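Local structure of putative branched-chain amino acid transport system substrate-binding protein (Rhodopseudomonas palustris, 3TX6) at residues I25-A30 with S281-H286; N133-V138 with M162-V167; V113-P118 with Y333-T338. The protein probably binds lignin-derived aromatic acids, such as p-coumaric acid and its relatives, in the periplasm and hands them to an ABC transporter. One frame throughout, in Å; residues are numbered along the deposited sequence. Where two conformers were deposited one is given.

From the N terminus the chain first passes 25-30, in helix 21-29. It returns at 281-286, where contact 1 closes the longest loop and joins helix 21-29 to helix 282-304. On the way it leaves the six-stranded sheet through 113-118. Contact 3 joins this exit of strand 112-114 to 333-338, the end of strand 331-333 and the loop after it. It starts within the loop of contact 1 and ends after it, so the two loops cross. Contact 2 joins 133-138 to 162-167, lies inside both loops and is the most local. It ties together two neighbouring strands at the edge of the seven-stranded sheet. Contacts 1 and 3 meet through Gln282 and Gln117 beside the bound acid.

Contact 1: I25-A30 with S281-H286; sequences IPERNA and SQFAAH. With ENO (3-(4-hydroxy-phenyl)pyruvic acid), chain D.
Glu27 and Phe283 slant across each other where two helices pack beside the ligand pocket of this periplasmic binding protein fold. The axes of the short segments come within 7.2 Å and cross at -38°. The planes of the carboxylate and the phenyl ring stand 71° apart. Glu27 CG rests on Phe283 O at 3.1 Å. The Glu27 chain runs extended beyond CG, which carries the carboxylate out to Phe283, OE2 lying 3.4 Å from Phe283 CB. The other carboxylate oxygen, OE1, is hydrogen-bonded to Ser77 OG, which anchors the tip of this side chain.

Ala284 packs against the same helix. Its CB meets Pro26 CB at 3.9 Å and Ala30 CB a little farther off. Pro26 CB also touches Ser281 OG. Ser281 is the N-cap of helix 282-304, and its OG accepts from Ala284 N.

The residues that start helix 282-304 then turn to 3-(4-hydroxy-phenyl)pyruvic acid. The Phe283 ring meets it with an edge, CE1 lying 3.8 Å from ENO C8, while Gln282 CB covers one ring face. Gln282 O sits over one face of the His286 imidazole. His286 NE2 is hydrogen-bonded to the phenol oxygen O3 of the ligand at 2.6 Å, and either could be the donor. The second bond to this oxygen is nearly straight: Gln282 NE2 donates to ENO O3 over 3.0 Å at 176°.

Contact 2: N133-V138 with M162-V167; sequences NNIKTV and MGLKIV
Leu164 reaches across to Val138 and Ile135 where two parallel strands begin. The strands, 137-143 and 165-172, are the ends of a right-handed beta-alpha-beta unit with helix 146-161 between them. Leu164 CB lies 4.2 Å from Val138 CG1. CG is anti to the carbonyl carbon (chi1 -62°), which starts the chain on the way that brings a methyl to Ile135. This methyl, CD2, ends 4.1 Å from Ile135 CG2 and is also close to Ile135 O. Outside the segments the leucine packs on Met130 and Lys131.

Val138 and Ile166 lie side by side and point the same way, and both pack on Leu155 of helix 146-161. Their CG1 atoms are 3.8 Å apart. On the face of Thr137 and Lys165, Thr137 CG2 meets Val167 CG1 at 3.9 Å. The Thr137 hydroxyl is hydrogen-bonded to Asp192 N.

Three backbone hydrogen bonds tie the strands. Lys165 N donates to Lys136 O over 3.0 Å. Val138 N then donates to Lys165 O, and Val167 N to Val138 O. Val138 thus bonds to the residues on either side of Ile166, as a parallel pair requires.

Gly163 follows helix 146-161 and closes its end with a Schellman motif at a positive phi of 102°. One water donates to Gly163 O at 3.1 Å and to Lys136 O at 3.0 Å. Lys136 O therefore takes two donors, a backbone amide and a water. Lys131 NZ is hydrogen-bonded to Ile135 O and Gly163 O. Its positive charge is likely to polarise these two carbonyls, so the strand entry is held by polar bonds as well as by the small apolar patch.

Contact 3: V113-P118 with Y333-T338; sequences VAMPQP and YSFTET. With ENO (3-(4-hydroxy-phenyl)pyruvic acid), chain D.
Tyr333 OH donates to Met115 O over 2.6 Å, joining the end of strand 331-333 to the residue that follows strand 112-114. This edge strand of a Rossmann-like sheet leads into helix 119-130. The route is consistent with an interlobe crossover of a type I periplasmic binding protein. The acceptor lies near the ring plane, at the edge, and the C=O...donor angle is 125°.

Met115, a selenomethionine modelled in two conformers, bends over one face of the same ring. In the conformer described, chi2 of -52° and chi3 of -69° fold SE and CE back. CE then sits 3.9 Å from the centroid of the Tyr333 ring, a CH-pi contact, and SE 4.5 Å from that centroid, a Met-aromatic one. The two side chains cross at about a right angle. An alanine in place of Tyr333 would probably leave Met115 O without this donor and take away the ring face against which SE and CE rest.

Val113 and Phe335 also cross at about a right angle. Val113 CG1 lies over the centre of the Phe335 ring, 3.9 Å from the centroid, and Val113 CB is 3.7 Å from Phe335 CE1. Ala114 O faces the edge of this ring and has no hydrogen-bond partner in the model.

Farther out, strand 96-98 holds Val113 and Met115 by backbone bonds, and Tyr333 pairs with Ile326. Asp289 and Val293 of helix 282-304 touch Met115. Gln117 OE1 is hydrogen-bonded to Gln282 NE2. Just before Gln117, Pro116 reaches the bound acid: its CB lies 3.4 Å from ENO O3.

Contact 1: I25-A30 with S281-H286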
loop_
_atom_site.group_PDB
_atom_site.type_symbol
_atom_site.label_atom_id
_atom_site.label_comp_id
_atom_site.label_asym_id
_atom_site.label_seq_id
_atom_site.Cartn_x
_atom_site.Cartn_y
_atom_site.Cartn_z
ATOM N N ILE A 25 8.923 -8.812 0.395
ATOM C CA ILE A 25 9.989 -9.139 1.331
ATOM C C ILE A 25 9.912 -8.312 2.626
ATOM O O ILE A 25 9.939 -8.888 3.732
ATOM C CB ILE A 25 11.386 -9.084 0.665
ATOM C CG1 ILE A 25 11.565 -10.310 -0.237
ATOM C CG2 ILE A 25 12.508 -9.042 1.718
ATOM C CD1 ILE A 25 12.744 -10.237 -1.217
ATOM N N PRO A 26 9.761 -6.989 2.519
ATOM C CA PRO A 26 9.624 -6.246 3.763
ATOM C C PRO A 26 8.349 -6.515 4.564
ATOM O O PRO A 26 8.336 -6.432 5.800
ATOM C CB PRO A 26 9.645 -4.767 3.301
ATOM C CG PRO A 26 10.385 -4.807 1.994
ATOM C CD PRO A 26 9.944 -6.087 1.368
ATOM N N GLU A 27 7.285 -6.840 3.838
ATOM C CA GLU A 27 6.037 -7.231 4.494
ATOM C C GLU A 27 6.199 -8.477 5.335
ATOM O O GLU A 27 5.704 -8.541 6.481
ATOM C CB GLU A 27 4.934 -7.382 3.442
ATOM C CG GLU A 27 4.537 -6.018 2.921
ATOM C CD GLU A 27 3.677 -5.930 1.675
ATOM O OE1 GLU A 27 3.381 -6.926 1.024
ATOM O OE2 GLU A 27 3.336 -4.758 1.355
ATOM N N ARG A 28 6.880 -9.480 4.777
ATOM C CA ARG A 28 7.163 -10.707 5.506
ATOM C C ARG A 28 8.128 -10.431 6.663
ATOM O O ARG A 28 7.919 -10.896 7.775
ATOM C CB ARG A 28 7.754 -11.748 4.559
ATOM C CG ARG A 28 8.306 -12.976 5.261
ATOM C CD ARG A 28 8.446 -14.154 4.288
ATOM N NE ARG A 28 8.970 -15.346 4.949
ATOM C CZ ARG A 28 10.265 -15.551 5.184
ATOM N NH1 ARG A 28 10.661 -16.659 5.811
ATOM N NH2 ARG A 28 11.153 -14.638 4.796
ATOM N N ASN A 29 9.171 -9.659 6.404
ATOM C CA ASN A 29 10.162 -9.385 7.444
ATOM C C ASN A 29 9.565 -8.596 8.621
ATOM O O ASN A 29 9.989 -8.750 9.757
ATOM C CB ASN A 29 11.374 -8.659 6.888
ATOM C CG ASN A 29 12.271 -9.529 6.037
ATOM O OD1 ASN A 29 12.185 -10.739 6.068
ATOM N ND2 ASN A 29 13.162 -8.889 5.288
ATOM N N ALA A 30 8.571 -7.746 8.365
ATOM C CA ALA A 30 8.025 -6.930 9.409
ATOM C C ALA A 30 7.310 -7.811 10.457
ATOM O O ALA A 30 7.081 -7.355 11.597
ATOM C CB ALA A 30 7.035 -5.906 8.829
ATOM N N SER A 281 10.283 1.138 4.785
ATOM C CA SER A 281 9.459 1.147 3.577
ATOM C C SER A 281 7.986 1.373 3.885
ATOM O O SER A 281 7.476 1.034 4.946
ATOM C CB SER A 281 9.637 -0.122 2.740
ATOM O OG SER A 281 9.168 -1.260 3.434
ATOM N N GLN A 282 7.328 1.889 2.868
ATOM C CA GLN A 282 5.859 1.887 2.738
ATOM C C GLN A 282 5.281 0.523 3.057
ATOM O O GLN A 282 4.258 0.413 3.727
ATOM C CB GLN A 282 5.508 2.273 1.298
ATOM C CG GLN A 282 4.032 2.325 0.916
ATOM C CD GLN A 282 3.259 3.509 1.463
ATOM O OE1 GLN A 282 3.835 4.439 2.056
ATOM N NE2 GLN A 282 1.949 3.479 1.252
ATOM N N PHE A 283 5.943 -0.507 2.557
ATOM C CA PHE A 283 5.366 -1.868 2.490
ATOM C C PHE A 283 5.466 -2.624 3.816
ATOM O O PHE A 283 4.477 -3.203 4.305
ATOM C CB PHE A 283 6.029 -2.621 1.316
ATOM C CG PHE A 283 6.049 -1.767 0.090
ATOM C CD1 PHE A 283 4.870 -1.400 -0.492
ATOM C CD2 PHE A 283 7.245 -1.254 -0.432
ATOM C CE1 PHE A 283 4.850 -0.513 -1.545
ATOM C CE2 PHE A 283 7.230 -0.379 -1.516
ATOM C CZ PHE A 283 6.019 -0.005 -2.081
ATOM N N ALA A 284 6.649 -2.564 4.449
ATOM C CA ALA A 284 6.826 -3.147 5.788
ATOM C C ALA A 284 5.695 -2.638 6.731
ATOM O O ALA A 284 5.194 -3.356 7.580
ATOM C CB ALA A 284 8.181 -2.787 6.363
ATOM N N ALA A 285 5.392 -1.345 6.610
ATOM C CA ALA A 285 4.436 -0.686 7.445
ATOM C C ALA A 285 3.043 -1.273 7.297
ATOM O O ALA A 285 2.284 -1.262 8.269
ATOM C CB ALA A 285 4.459 0.812 7.160
ATOM N N HIS A 286 2.669 -1.751 6.116
ATOM C CA HIS A 286 1.312 -2.284 5.959
ATOM C C HIS A 286 1.098 -3.555 6.742
ATOM O O HIS A 286 0.043 -3.696 7.364
ATOM C CB HIS A 286 0.914 -2.469 4.504
ATOM C CG HIS A 286 0.934 -1.214 3.696
ATOM N ND1 HIS A 286 0.489 -0.000 4.152
ATOM C CD2 HIS A 286 1.370 -1.010 2.391
ATOM C CE1 HIS A 286 0.633 0.917 3.155
ATOM N NE2 HIS A 286 1.170 0.306 2.094
HETATM O O4 ENO D . -0.969 -2.199 -5.430
HETATM C C9 ENO D . 1.180 -1.445 -2.891
HETATM C C8 ENO D . 1.082 -0.809 -1.670
HETATM C C7 ENO D . 0.913 0.582 -1.590
HETATM C C6 ENO D . 0.749 1.291 -2.765
HETATM C C5 ENO D . 0.864 0.667 -4.003
HETATM C C4 ENO D . 1.067 -0.722 -4.083
HETATM O O3 ENO D . 0.796 1.166 -0.335
HETATM C C3 ENO D . 1.260 -1.401 -5.409
HETATM C C2 ENO D . 0.101 -2.064 -6.048
HETATM C C1 ENO D . 0.311 -2.654 -7.362
HETATM O O2 ENO D . -0.646 -3.263 -7.884
HETATM O O1 ENO D . 1.426 -2.544 -7.955
#

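Contact 2: N133-V138 with M162-V167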
loop_
_atom_site.group_PDB
_atom_site.type_symbol
_atom_site.label_atom_id
_atom_site.label_comp_id
_atom_site.label_asym_id
_atom_site.label_seq_id
_atom_site.Cartn_x
_atom_site.Cartn_y
_atom_site.Cartn_z
ATOM N N ASN A 133 2.809 24.547 -8.373
ATOM C CA ASN A 133 4.088 24.563 -9.070
ATOM C C ASN A 133 3.936 24.760 -10.570
ATOM O O ASN A 133 4.737 24.276 -11.368
ATOM C CB ASN A 133 4.910 23.319 -8.713
ATOM C CG ASN A 133 5.446 23.378 -7.303
ATOM O OD1 ASN A 133 4.805 22.912 -6.353
ATOM N ND2 ASN A 133 6.624 24.005 -7.146
ATOM N N ASN A 134 2.916 25.534 -10.929
ATOM C CA ASN A 134 2.720 25.975 -12.307
ATOM C C ASN A 134 2.583 24.808 -13.260
ATOM O O ASN A 134 3.075 24.865 -14.381
ATOM C CB ASN A 134 3.814 26.989 -12.768
ATOM C CG ASN A 134 3.390 27.749 -14.013
ATOM O OD1 ASN A 134 2.178 27.919 -14.253
ATOM N ND2 ASN A 134 4.358 28.178 -14.832
ATOM N N ILE A 135 1.925 23.739 -12.802
ATOM C CA ILE A 135 1.648 22.627 -13.706
ATOM C C ILE A 135 0.252 22.806 -14.280
ATOM O O ILE A 135 -0.723 22.793 -13.524
ATOM C CB ILE A 135 1.716 21.284 -12.999
ATOM C CG1 ILE A 135 3.049 21.172 -12.261
ATOM C CG2 ILE A 135 1.470 20.139 -14.002
ATOM C CD1 ILE A 135 4.219 21.225 -13.175
ATOM N N LYS A 136 0.156 22.933 -15.597
ATOM C CA LYS A 136 -1.152 23.029 -16.276
ATOM C C LYS A 136 -1.485 21.758 -17.049
ATOM O O LYS A 136 -2.605 21.274 -17.005
ATOM C CB LYS A 136 -1.183 24.224 -17.224
ATOM C CG LYS A 136 -0.931 25.557 -16.520
ATOM C CD LYS A 136 -0.800 26.754 -17.478
ATOM C CE LYS A 136 -0.438 28.025 -16.708
ATOM N NZ LYS A 136 0.995 28.383 -16.804
ATOM N N THR A 137 -0.503 21.227 -17.769
ATOM C CA THR A 137 -0.697 20.032 -18.591
ATOM C C THR A 137 -0.012 18.848 -17.901
ATOM O O THR A 137 1.050 19.033 -17.245
ATOM C CB THR A 137 -0.165 20.206 -20.009
ATOM O OG1 THR A 137 1.241 20.578 -19.949
ATOM C CG2 THR A 137 -1.005 21.285 -20.733
ATOM N N VAL A 138 -0.591 17.660 -18.062
ATOM C CA VAL A 138 -0.083 16.479 -17.377
ATOM C C VAL A 138 -0.172 15.277 -18.334
ATOM O O VAL A 138 -1.109 15.143 -19.131
ATOM C CB VAL A 138 -0.841 16.184 -16.057
ATOM C CG1 VAL A 138 -2.283 15.794 -16.364
ATOM C CG2 VAL A 138 -0.130 15.070 -15.247
HETATM N N MSE A 162 -9.073 19.855 -10.601
HETATM C CA MSE A 162 -8.167 20.768 -9.913
HETATM C C MSE A 162 -7.411 21.687 -10.850
HETATM O O MSE A 162 -6.632 22.528 -10.398
HETATM C CB MSE A 162 -7.256 20.010 -8.967
HETATM C CG MSE A 162 -8.087 19.499 -7.778
HETATM SE SE MSE A 162 -7.106 18.081 -6.858
HETATM C CE MSE A 162 -5.721 19.419 -6.563
ATOM N N GLY A 163 -7.692 21.602 -12.144
ATOM C CA GLY A 163 -7.063 22.459 -13.136
ATOM C C GLY A 163 -5.959 21.794 -13.931
ATOM O O GLY A 163 -5.063 22.458 -14.428
ATOM N N LEU A 164 -6.024 20.480 -14.064
ATOM C CA LEU A 164 -5.037 19.761 -14.854
ATOM C C LEU A 164 -5.698 19.361 -16.176
ATOM O O LEU A 164 -6.864 18.978 -16.220
ATOM C CB LEU A 164 -4.521 18.532 -14.078
ATOM C CG LEU A 164 -3.796 18.785 -12.765
ATOM C CD1 LEU A 164 -3.641 17.465 -12.015
ATOM C CD2 LEU A 164 -2.414 19.413 -13.037
ATOM N N LYS A 165 -4.951 19.483 -17.266
ATOM C CA LYS A 165 -5.388 19.015 -18.584
ATOM C C LYS A 165 -4.524 17.827 -18.957
ATOM O O LYS A 165 -3.302 17.945 -19.035
ATOM C CB LYS A 165 -5.226 20.113 -19.647
ATOM C CG LYS A 165 -5.803 19.759 -21.025
ATOM C CD LYS A 165 -5.516 20.846 -22.074
ATOM C CE LYS A 165 -5.924 20.427 -23.492
ATOM N NZ LYS A 165 -5.028 21.034 -24.512
ATOM N N ILE A 166 -5.160 16.684 -19.184
ATOM C CA ILE A 166 -4.432 15.488 -19.589
ATOM C C ILE A 166 -4.174 15.520 -21.084
ATOM O O ILE A 166 -5.115 15.545 -21.882
ATOM C CB ILE A 166 -5.202 14.217 -19.260
ATOM C CG1 ILE A 166 -5.430 14.111 -17.750
ATOM C CG2 ILE A 166 -4.427 12.997 -19.744
ATOM C CD1 ILE A 166 -6.438 13.030 -17.407
ATOM N N VAL A 167 -2.899 15.564 -21.448
ATOM C CA VAL A 167 -2.509 15.682 -22.853
ATOM C C VAL A 167 -1.911 14.419 -23.442
ATOM O O VAL A 167 -1.612 14.351 -24.649
ATOM C CB VAL A 167 -1.569 16.894 -23.079
ATOM C CG1 VAL A 167 -2.269 18.170 -22.632
ATOM C CG2 VAL A 167 -0.217 16.712 -22.364
HETATM O O HOH W 1 -4.692 23.344 -17.350
#

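Contact 3: V113-P118 with Y333-T338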
loop_
_atom_site.group_PDB
_atom_site.type_symbol
_atom_site.label_atom_id
_atom_site.label_comp_id
_atom_site.label_asym_id
_atom_site.label_seq_id
_atom_site.Cartn_x
_atom_site.Cartn_y
_atom_site.Cartn_z
ATOM N N VAL A 113 -11.026 -5.002 4.308
ATOM C CA VAL A 113 -10.557 -3.647 4.512
ATOM C C VAL A 113 -9.150 -3.549 3.903
ATOM O O VAL A 113 -8.527 -4.565 3.614
ATOM C CB VAL A 113 -10.510 -3.258 5.998
ATOM C CG1 VAL A 113 -11.922 -3.235 6.589
ATOM C CG2 VAL A 113 -9.577 -4.136 6.830
ATOM N N ALA A 114 -8.645 -2.328 3.772
ATOM C CA ALA A 114 -7.313 -2.098 3.182
ATOM C C ALA A 114 -6.412 -1.242 4.067
ATOM O O ALA A 114 -6.843 -0.234 4.581
ATOM C CB ALA A 114 -7.433 -1.501 1.805
HETATM N N MSE A 115 -5.152 -1.634 4.174
HETATM C CA MSE A 115 -4.163 -0.822 4.868
HETATM C C MSE A 115 -3.588 0.300 4.004
HETATM O O MSE A 115 -3.403 1.409 4.494
HETATM C CB MSE A 115 -3.082 -1.716 5.460
HETATM C CG MSE A 115 -3.695 -2.796 6.358
HETATM SE SE MSE A 115 -4.934 -2.102 7.760
HETATM C CE MSE A 115 -3.513 -1.238 8.755
ATOM N N PRO A 116 -3.245 0.039 2.731
ATOM C CA PRO A 116 -2.677 1.148 1.924
ATOM C C PRO A 116 -3.632 2.316 1.760
ATOM O O PRO A 116 -4.852 2.142 1.737
ATOM C CB PRO A 116 -2.362 0.496 0.581
ATOM C CG PRO A 116 -2.181 -0.947 0.923
ATOM C CD PRO A 116 -3.272 -1.197 1.956
ATOM N N GLN A 117 -3.063 3.517 1.656
ATOM C CA GLN A 117 -3.833 4.674 1.392
ATOM C C GLN A 117 -4.620 4.521 0.073
ATOM O O GLN A 117 -4.087 4.044 -0.917
ATOM C CB GLN A 117 -2.940 5.904 1.291
ATOM C CG GLN A 117 -2.234 6.265 2.605
ATOM C CD GLN A 117 -1.001 5.432 2.919
ATOM O OE1 GLN A 117 -0.589 4.600 2.114
ATOM N NE2 GLN A 117 -0.379 5.688 4.089
ATOM N N PRO A 118 -5.908 4.933 0.077
ATOM C CA PRO A 118 -6.686 4.903 -1.149
ATOM C C PRO A 118 -6.142 5.848 -2.172
ATOM O O PRO A 118 -5.576 6.903 -1.833
ATOM C CB PRO A 118 -8.093 5.279 -0.687
ATOM C CG PRO A 118 -7.905 6.104 0.520
ATOM C CD PRO A 118 -6.655 5.547 1.187
ATOM N N TYR A 333 -6.910 4.815 11.479
ATOM C CA TYR A 333 -7.959 4.106 10.742
ATOM C C TYR A 333 -9.312 4.165 11.471
ATOM O O TYR A 333 -9.396 3.849 12.652
ATOM C CB TYR A 333 -7.579 2.639 10.574
ATOM C CG TYR A 333 -6.412 2.411 9.619
ATOM C CD1 TYR A 333 -5.101 2.507 10.052
ATOM C CD2 TYR A 333 -6.623 2.144 8.269
ATOM C CE1 TYR A 333 -4.030 2.340 9.180
ATOM C CE2 TYR A 333 -5.550 1.978 7.381
ATOM C CZ TYR A 333 -4.247 2.065 7.852
ATOM O OH TYR A 333 -3.171 1.913 7.011
ATOM N N SER A 334 -10.357 4.546 10.720
ATOM C CA SER A 334 -11.728 4.430 11.184
ATOM C C SER A 334 -12.577 3.884 10.062
ATOM O O SER A 334 -13.069 4.613 9.228
ATOM C CB SER A 334 -12.305 5.779 11.643
ATOM O OG SER A 334 -11.626 6.294 12.760
ATOM N N PHE A 335 -12.738 2.568 10.028
ATOM C CA PHE A 335 -13.520 1.970 8.976
ATOM C C PHE A 335 -15.015 2.093 9.247
ATOM O O PHE A 335 -15.433 2.154 10.394
ATOM C CB PHE A 335 -13.205 0.474 8.904
ATOM C CG PHE A 335 -11.744 0.143 8.694
ATOM C CD1 PHE A 335 -11.146 0.435 7.504
ATOM C CD2 PHE A 335 -10.980 -0.461 9.686
ATOM C CE1 PHE A 335 -9.811 0.131 7.263
ATOM C CE2 PHE A 335 -9.642 -0.774 9.463
ATOM C CZ PHE A 335 -9.076 -0.487 8.235
ATOM N N THR A 336 -15.829 2.049 8.187
ATOM C CA THR A 336 -17.265 1.917 8.363
ATOM C C THR A 336 -17.713 0.784 7.471
ATOM O O THR A 336 -16.888 0.217 6.720
ATOM C CB THR A 336 -18.034 3.218 8.010
ATOM O OG1 THR A 336 -17.941 3.500 6.611
ATOM C CG2 THR A 336 -17.474 4.359 8.796
ATOM N N GLU A 337 -19.019 0.503 7.501
ATOM C CA GLU A 337 -19.641 -0.474 6.616
ATOM C C GLU A 337 -19.278 -0.181 5.149
ATOM O O GLU A 337 -19.130 -1.094 4.329
ATOM C CB GLU A 337 -21.178 -0.486 6.838
ATOM C CG GLU A 337 -21.982 -1.228 5.785
ATOM C CD GLU A 337 -23.528 -1.220 5.946
ATOM O OE1 GLU A 337 -24.131 -0.462 6.759
ATOM O OE2 GLU A 337 -24.157 -1.997 5.196
ATOM N N THR A 338 -19.210 1.110 4.814
ATOM C CA THR A 338 -19.025 1.545 3.458
ATOM C C THR A 338 -17.614 2.070 3.121
ATOM O O THR A 338 -17.201 2.023 1.963
ATOM C CB THR A 338 -20.119 2.564 3.076
ATOM O OG1 THR A 338 -20.125 3.634 4.011
ATOM C CG2 THR A 338 -21.561 1.860 3.072
HETATM O O4 ENO D . -0.969 -2.199 -5.430
HETATM C C9 ENO D . 1.180 -1.445 -2.891
HETATM C C8 ENO D . 1.082 -0.809 -1.670
HETATM C C7 ENO D . 0.913 0.582 -1.590
HETATM C C6 ENO D . 0.749 1.291 -2.765
HETATM C C5 ENO D . 0.864 0.667 -4.003
HETATM C C4 ENO D . 1.067 -0.722 -4.083
HETATM O O3 ENO D . 0.796 1.166 -0.335
HETATM C C3 ENO D . 1.260 -1.401 -5.409
HETATM C C2 ENO D . 0.101 -2.064 -6.048
HETATM C C1 ENO D . 0.311 -2.654 -7.362
HETATM O O2 ENO D . -0.646 -3.263 -7.884
HETATM O O1 ENO D . 1.426 -2.544 -7.955
#